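Glucoamylase (Thermoanaerobacterium thermosaccharolyticum, PDB 1LF6) hydrolyses alpha-1,4-linked glucans as a family 15 exo-glucosidase, probably releasing beta-D-glucose stepwise from the non-reducing chain ends. Local coordinates at residues Leu265-Tyr269 with Asn270-Asn274; Asp676-Tyr679 with Lys680-Ala684. All coordinates share one frame; numbering follows the deposited sequence.

Both contacts are local, and along the chain they stand in series: neither nests in nor crosses the other. After the strands of the N-terminal beta-sandwich, ending with strand 243-251, the chain runs into helix 254-266. Contact 1 follows at once. It closes the short turn at 267-268 and starts helix 269-284, beside strands of the sandwich. The chain then passes through the helices of the (alpha/alpha) barrel. Contact 2 comes at the end, on helix 676-682, and closes its last turn at the C-terminal Ala684. This helix lies against helices 445-464 and 468-489. The centres of contact 1 and contact 2 are about 54 Å apart, and the two do not touch.

Contact 1: Leu265-Tyr269 with Asn270-Asn274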
ATOM      1  N   LEU A 265     -22.319   8.751 -16.914  1.00 35.11           N
ATOM      2  CA  LEU A 265     -23.483   9.522 -16.483  1.00 37.01           C
ATOM      3  C   LEU A 265     -24.778   8.971 -17.081  1.00 36.73           C
ATOM      4  O   LEU A 265     -25.828   8.991 -16.440  1.00 37.97           O
ATOM      5  CB  LEU A 265     -23.316  10.991 -16.883  1.00 35.80           C
ATOM      6  CG  LEU A 265     -22.308  11.821 -16.079  1.00 36.10           C
ATOM      7  CD1 LEU A 265     -22.064  13.152 -16.778  1.00 34.69           C
ATOM      8  CD2 LEU A 265     -22.839  12.036 -14.667  1.00 34.23           C
ATOM      9  N   GLY A 266     -24.697   8.477 -18.310  1.00 37.88           N
ATOM     10  CA  GLY A 266     -25.875   7.938 -18.962  1.00 38.41           C
ATOM     11  C   GLY A 266     -26.327   6.611 -18.383  1.00 38.88           C
ATOM     12  O   GLY A 266     -27.452   6.173 -18.625  1.00 38.75           O
ATOM     13  N   GLU A 267     -25.459   5.967 -17.610  1.00 38.05           N
ATOM     14  CA  GLU A 267     -25.801   4.682 -17.019  1.00 38.36           C
ATOM     15  C   GLU A 267     -26.629   4.870 -15.751  1.00 38.05           C
ATOM     16  O   GLU A 267     -26.573   5.923 -15.118  1.00 38.92           O
ATOM     17  CB  GLU A 267     -24.530   3.891 -16.699  1.00 38.34           C
ATOM     18  CG  GLU A 267     -24.766   2.395 -16.583  1.00 40.39           C
ATOM     19  CD  GLU A 267     -23.975   1.603 -17.607  1.00 39.54           C
ATOM     20  OE1 GLU A 267     -24.232   0.387 -17.755  1.00 42.60           O
ATOM     21  OE2 GLU A 267     -23.094   2.193 -18.260  1.00 37.98           O
ATOM     22  N   ASP A 268     -27.409   3.853 -15.391  1.00 36.97           N
ATOM     23  CA  ASP A 268     -28.233   3.921 -14.190  1.00 36.43           C
ATOM     24  C   ASP A 268     -27.365   3.717 -12.954  1.00 35.96           C
ATOM     25  O   ASP A 268     -26.686   2.702 -12.826  1.00 34.24           O
ATOM     26  CB  ASP A 268     -29.333   2.859 -14.233  1.00 37.07           C
ATOM     27  CG  ASP A 268     -30.048   2.710 -12.903  1.00 37.54           C
ATOM     28  OD1 ASP A 268     -29.622   1.867 -12.086  1.00 37.05           O
ATOM     29  OD2 ASP A 268     -31.027   3.447 -12.671  1.00 37.90           O
ATOM     30  N   TYR A 269     -27.402   4.688 -12.046  1.00 35.11           N
ATOM     31  CA  TYR A 269     -26.600   4.641 -10.831  1.00 34.45           C
ATOM     32  C   TYR A 269     -26.618   3.302 -10.093  1.00 35.47           C
ATOM     33  O   TYR A 269     -25.574   2.673  -9.924  1.00 33.71           O
ATOM     34  CB  TYR A 269     -27.025   5.749  -9.865  1.00 34.18           C
ATOM     35  CG  TYR A 269     -26.188   5.768  -8.611  1.00 34.17           C
ATOM     36  CD1 TYR A 269     -24.880   6.253  -8.628  1.00 33.97           C
ATOM     37  CD2 TYR A 269     -26.678   5.234  -7.421  1.00 34.34           C
ATOM     38  CE1 TYR A 269     -24.077   6.203  -7.487  1.00 33.28           C
ATOM     39  CE2 TYR A 269     -25.887   5.178  -6.278  1.00 34.66           C
ATOM     40  CZ  TYR A 269     -24.588   5.664  -6.316  1.00 34.02           C
ATOM     41  OH  TYR A 269     -23.811   5.616  -5.182  1.00 35.15           O
ATOM     42  N   ASN A 270     -27.794   2.874  -9.642  1.00 35.50           N
ATOM     43  CA  ASN A 270     -27.902   1.612  -8.913  1.00 36.63           C
ATOM     44  C   ASN A 270     -27.336   0.441  -9.696  1.00 36.01           C
ATOM     45  O   ASN A 270     -26.785  -0.493  -9.117  1.00 34.80           O
ATOM     46  CB  ASN A 270     -29.358   1.319  -8.543  1.00 40.10           C
ATOM     47  CG  ASN A 270     -29.896   2.281  -7.505  1.00 43.06           C
ATOM     48  OD1 ASN A 270     -29.287   2.482  -6.452  1.00 44.47           O
ATOM     49  ND2 ASN A 270     -31.044   2.879  -7.793  1.00 46.68           N
ATOM     50  N   ASN A 271     -27.470   0.491 -11.016  1.00 35.98           N
ATOM     51  CA  ASN A 271     -26.956  -0.578 -11.858  1.00 36.70           C
ATOM     52  C   ASN A 271     -25.429  -0.614 -11.790  1.00 35.29           C
ATOM     53  O   ASN A 271     -24.836  -1.675 -11.609  1.00 33.78           O
ATOM     54  CB  ASN A 271     -27.404  -0.377 -13.306  1.00 39.55           C
ATOM     55  CG  ASN A 271     -28.173  -1.562 -13.840  1.00 42.78           C
ATOM     56  OD1 ASN A 271     -27.697  -2.701 -13.790  1.00 43.03           O
ATOM     57  ND2 ASN A 271     -29.371  -1.305 -14.360  1.00 44.13           N
ATOM     58  N   LEU A 272     -24.803   0.550 -11.941  1.00 34.28           N
ATOM     59  CA  LEU A 272     -23.348   0.653 -11.887  1.00 33.94           C
ATOM     60  C   LEU A 272     -22.836   0.197 -10.534  1.00 31.76           C
ATOM     61  O   LEU A 272     -21.869  -0.556 -10.441  1.00 30.72           O
ATOM     62  CB  LEU A 272     -22.897   2.099 -12.119  1.00 35.01           C
ATOM     63  CG  LEU A 272     -22.941   2.670 -13.535  1.00 37.65           C
ATOM     64  CD1 LEU A 272     -22.523   4.130 -13.490  1.00 36.87           C
ATOM     65  CD2 LEU A 272     -22.018   1.877 -14.450  1.00 37.67           C
ATOM     66  N   LYS A 273     -23.495   0.669  -9.484  1.00 29.66           N
ATOM     67  CA  LYS A 273     -23.113   0.328  -8.128  1.00 28.45           C
ATOM     68  C   LYS A 273     -23.241  -1.173  -7.873  1.00 28.49           C
ATOM     69  O   LYS A 273     -22.314  -1.805  -7.362  1.00 28.33           O
ATOM     70  CB  LYS A 273     -23.976   1.111  -7.141  1.00 27.30           C
ATOM     71  CG  LYS A 273     -23.585   0.924  -5.691  1.00 27.22           C
ATOM     72  CD  LYS A 273     -24.425   1.809  -4.795  1.00 25.96           C
ATOM     73  CE  LYS A 273     -24.249   1.433  -3.339  1.00 27.39           C
ATOM     74  NZ  LYS A 273     -25.191   2.192  -2.476  1.00 30.12           N
ATOM     75  N   ASN A 274     -24.384  -1.746  -8.235  1.00 26.83           N
ATOM     76  CA  ASN A 274     -24.589  -3.169  -8.037  1.00 25.72           C
ATOM     77  C   ASN A 274     -23.593  -4.003  -8.844  1.00 24.91           C
ATOM     78  O   ASN A 274     -23.114  -5.035  -8.370  1.00 23.90           O
ATOM     79  CB  ASN A 274     -26.028  -3.564  -8.403  1.00 29.52           C
ATOM     80  CG  ASN A 274     -27.063  -2.955  -7.463  1.00 30.86           C
ATOM     81  OD1 ASN A 274     -26.832  -2.838  -6.260  1.00 33.67           O
ATOM     82  ND2 ASN A 274     -28.212  -2.577  -8.010  1.00 31.79           N
TER
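With chi1 at 169°, the carboxylate of Asp268 swings away from its own N, and OD1 comes forward to the start of the next helix, where Asn271 offers its amide. Tyr269 takes a similar first torsion (chi1 -178°), which sets its ring beside the chain of Lys273. Asp268 OD1 accepts from Asn271 N at 2.8 Å. The bond is bent, and the donor meets the anti side of the carboxylate, 17° out of its plane. The side chain thus gives a first-turn amide of the helix an acceptor. The regular backbone bonds start here: Leu272 N gives to Asp268 O at 3.0 Å, and Lys273 N gives to Tyr269 O at 2.9 Å. Glu267 adds an apolar contact. Its CG lies 3.5 Å from Leu272 CD2, and its CB is 3.7 Å from Leu272 CG, so the aliphatic part of the acid lies across the leucine. The carboxylate turns off to a salt bridge with Arg130. On another side of the helix, Lys273 CD passes 3.9 Å from Tyr269 OH, while the extended lysine goes on to a salt bridge with Asp123. The tyrosine hydroxyl makes a weak hydrogen bond to the same aspartate. Leu272 and Lys273 also touch Phe125 of strand 118-126, which fits the helix to the beta-sandwich. This is a helix N-cap, with Asp268 as the cap residue. Glu267 and Leu272 occupy the two positions of a hydrophobic staple, the methylenes of the glutamate serving as one apolar partner.

Contact 2: Asp676-Tyr679 with Lys680-Ala684; sequences DIVY and KRYVA
Asp676 and Lys680 lie side by side, and Asp676 OD1 forms a long salt bridge with Lys680 NZ at 3.5 Å. Asp676 OD2 is hydrogen-bonded to Tyr406. The lysine chain bends at its third torsion (chi3 -66°), which folds its end back beside the aspartate. Lys680 N gives to Asp676 O at 2.8 Å. Arg681 N reaches Ile677 O at 3.2 Å from above the carbonyl plane, and adds a weak bond to Val678 O. That oxygen also accepts from Tyr682 N at 3.0 Å. These bonds belong to helix 676-682, the last helix of the chain, packed on helices 445-464 and 468-489 of the (alpha/alpha) barrel. Asp479 of the latter makes a salt bridge with Arg681 NH1 and a hydrogen bond with Tyr682 OH. At the C-terminal end Tyr679 O takes two donors from opposite faces of its plane: Val683 N at 2.8 Å and Ala684 N at 2.7 Å. The second is an i to i+5 bond, so the last turn is wider than an alpha turn. The Tyr679 ring covers it: Ala684 N lies over the centre of one face, and CE1 touches Val683 CG1 at 3.3 Å. With an alanine in place of Tyr679, Val683 and the terminal Ala684 would probably lose this packing, leaving the chain end freer to move. Val678 CG1 meets the edge of the Tyr682 ring, 3.9 Å from its CD2.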
ATOM      1  N   ASP A 676       7.575 -27.161   3.199  1.00 21.81           N
ATOM      2  CA  ASP A 676       7.786 -28.427   3.897  1.00 25.04           C
ATOM      3  C   ASP A 676       9.137 -29.115   3.745  1.00 23.31           C
ATOM      4  O   ASP A 676       9.648 -29.677   4.711  1.00 24.93           O
ATOM      5  CB  ASP A 676       6.677 -29.427   3.538  1.00 29.28           C
ATOM      6  CG  ASP A 676       6.467 -29.547   2.052  1.00 33.98           C
ATOM      7  OD1 ASP A 676       5.997 -30.611   1.596  1.00 40.84           O
ATOM      8  OD2 ASP A 676       6.768 -28.571   1.337  1.00 36.73           O
ATOM      9  N   ILE A 677       9.724 -29.085   2.557  1.00 23.53           N
ATOM     10  CA  ILE A 677      11.006 -29.755   2.379  1.00 23.86           C
ATOM     11  C   ILE A 677      12.116 -29.097   3.179  1.00 22.19           C
ATOM     12  O   ILE A 677      13.064 -29.764   3.590  1.00 21.49           O
ATOM     13  CB  ILE A 677      11.411 -29.842   0.893  1.00 25.84           C
ATOM     14  CG1 ILE A 677      12.304 -28.687   0.478  1.00 27.91           C
ATOM     15  CG2 ILE A 677      10.204 -29.752   0.053  1.00 28.96           C
ATOM     16  CD1 ILE A 677      12.695 -28.752  -0.992  1.00 28.50           C
ATOM     17  N   VAL A 678      12.004 -27.795   3.411  1.00 19.41           N
ATOM     18  CA  VAL A 678      13.016 -27.100   4.190  1.00 18.04           C
ATOM     19  C   VAL A 678      12.849 -27.533   5.642  1.00 18.94           C
ATOM     20  O   VAL A 678      13.810 -27.932   6.302  1.00 16.87           O
ATOM     21  CB  VAL A 678      12.848 -25.572   4.113  1.00 18.67           C
ATOM     22  CG1 VAL A 678      13.908 -24.899   4.975  1.00 17.32           C
ATOM     23  CG2 VAL A 678      12.942 -25.106   2.668  1.00 14.52           C
ATOM     24  N   TYR A 679      11.613 -27.455   6.127  1.00 18.60           N
ATOM     25  CA  TYR A 679      11.301 -27.837   7.493  1.00 19.83           C
ATOM     26  C   TYR A 679      11.721 -29.282   7.769  1.00 20.34           C
ATOM     27  O   TYR A 679      12.358 -29.572   8.785  1.00 18.71           O
ATOM     28  CB  TYR A 679       9.799 -27.677   7.750  1.00 21.49           C
ATOM     29  CG  TYR A 679       9.334 -28.261   9.064  1.00 22.83           C
ATOM     30  CD1 TYR A 679       9.488 -27.560  10.257  1.00 23.71           C
ATOM     31  CD2 TYR A 679       8.780 -29.541   9.117  1.00 23.46           C
ATOM     32  CE1 TYR A 679       9.105 -28.119  11.472  1.00 26.37           C
ATOM     33  CE2 TYR A 679       8.396 -30.110  10.326  1.00 26.41           C
ATOM     34  CZ  TYR A 679       8.561 -29.396  11.498  1.00 26.34           C
ATOM     35  OH  TYR A 679       8.195 -29.964  12.692  1.00 30.45           O
ATOM     36  N   LYS A 680      11.369 -30.185   6.863  1.00 21.05           N
ATOM     37  CA  LYS A 680      11.693 -31.594   7.041  1.00 22.99           C
ATOM     38  C   LYS A 680      13.189 -31.868   7.113  1.00 23.20           C
ATOM     39  O   LYS A 680      13.626 -32.754   7.840  1.00 23.98           O
ATOM     40  CB  LYS A 680      11.056 -32.427   5.922  1.00 24.68           C
ATOM     41  CG  LYS A 680       9.561 -32.666   6.127  1.00 29.36           C
ATOM     42  CD  LYS A 680       8.920 -33.368   4.939  1.00 33.53           C
ATOM     43  CE  LYS A 680       8.939 -32.481   3.698  1.00 36.16           C
ATOM     44  NZ  LYS A 680       8.289 -33.118   2.520  1.00 37.80           N
ATOM     45  N   ARG A 681      13.976 -31.091   6.383  1.00 22.10           N
ATOM     46  CA  ARG A 681      15.414 -31.293   6.368  1.00 22.39           C
ATOM     47  C   ARG A 681      16.169 -30.683   7.550  1.00 22.99           C
ATOM     48  O   ARG A 681      17.159 -31.247   8.015  1.00 24.74           O
ATOM     49  CB  ARG A 681      16.000 -30.732   5.073  1.00 21.59           C
ATOM     50  CG  ARG A 681      17.425 -31.189   4.795  1.00 22.51           C
ATOM     51  CD  ARG A 681      17.975 -30.585   3.513  1.00 21.65           C
ATOM     52  NE  ARG A 681      19.309 -31.103   3.216  1.00 23.58           N
ATOM     53  CZ  ARG A 681      19.556 -32.351   2.824  1.00 25.67           C
ATOM     54  NH1 ARG A 681      20.802 -32.739   2.585  1.00 24.39           N
ATOM     55  NH2 ARG A 681      18.556 -33.205   2.657  1.00 24.78           N
ATOM     56  N   TYR A 682      15.695 -29.548   8.048  1.00 22.44           N
ATOM     57  CA  TYR A 682      16.394 -28.857   9.125  1.00 23.21           C
ATOM     58  C   TYR A 682      15.706 -28.746  10.474  1.00 24.14           C
ATOM     59  O   TYR A 682      16.369 -28.781  11.510  1.00 24.94           O
ATOM     60  CB  TYR A 682      16.752 -27.447   8.655  1.00 20.34           C
ATOM     61  CG  TYR A 682      17.547 -27.413   7.371  1.00 18.17           C
ATOM     62  CD1 TYR A 682      18.875 -27.840   7.339  1.00 17.79           C
ATOM     63  CD2 TYR A 682      16.978 -26.941   6.188  1.00 16.19           C
ATOM     64  CE1 TYR A 682      19.620 -27.791   6.160  1.00 17.16           C
ATOM     65  CE2 TYR A 682      17.712 -26.890   5.004  1.00 16.64           C
ATOM     66  CZ  TYR A 682      19.034 -27.309   5.000  1.00 17.23           C
ATOM     67  OH  TYR A 682      19.785 -27.193   3.858  1.00 15.78           O
ATOM     68  N   VAL A 683      14.385 -28.610  10.469  1.00 25.50           N
ATOM     69  CA  VAL A 683      13.642 -28.442  11.712  1.00 28.78           C
ATOM     70  C   VAL A 683      12.841 -29.645  12.197  1.00 30.03           C
ATOM     71  O   VAL A 683      12.529 -29.733  13.384  1.00 31.64           O
ATOM     72  CB  VAL A 683      12.696 -27.235  11.601  1.00 29.33           C
ATOM     73  CG1 VAL A 683      11.895 -27.066  12.880  1.00 33.14           C
ATOM     74  CG2 VAL A 683      13.502 -25.993  11.322  1.00 32.13           C
ATOM     75  N   ALA A 684      12.510 -30.566  11.296  1.00 31.40           N
ATOM     76  CA  ALA A 684      11.740 -31.746  11.675  1.00 33.08           C
ATOM     77  C   ALA A 684      12.434 -32.508  12.803  1.00 35.26           C
ATOM     78  O   ALA A 684      13.592 -32.168  13.128  1.00 35.65           O
ATOM     79  CB  ALA A 684      11.552 -32.658  10.466  1.00 30.97           C
ATOM     80  OXT ALA A 684      11.819 -33.452  13.348  1.00 39.04           O
TER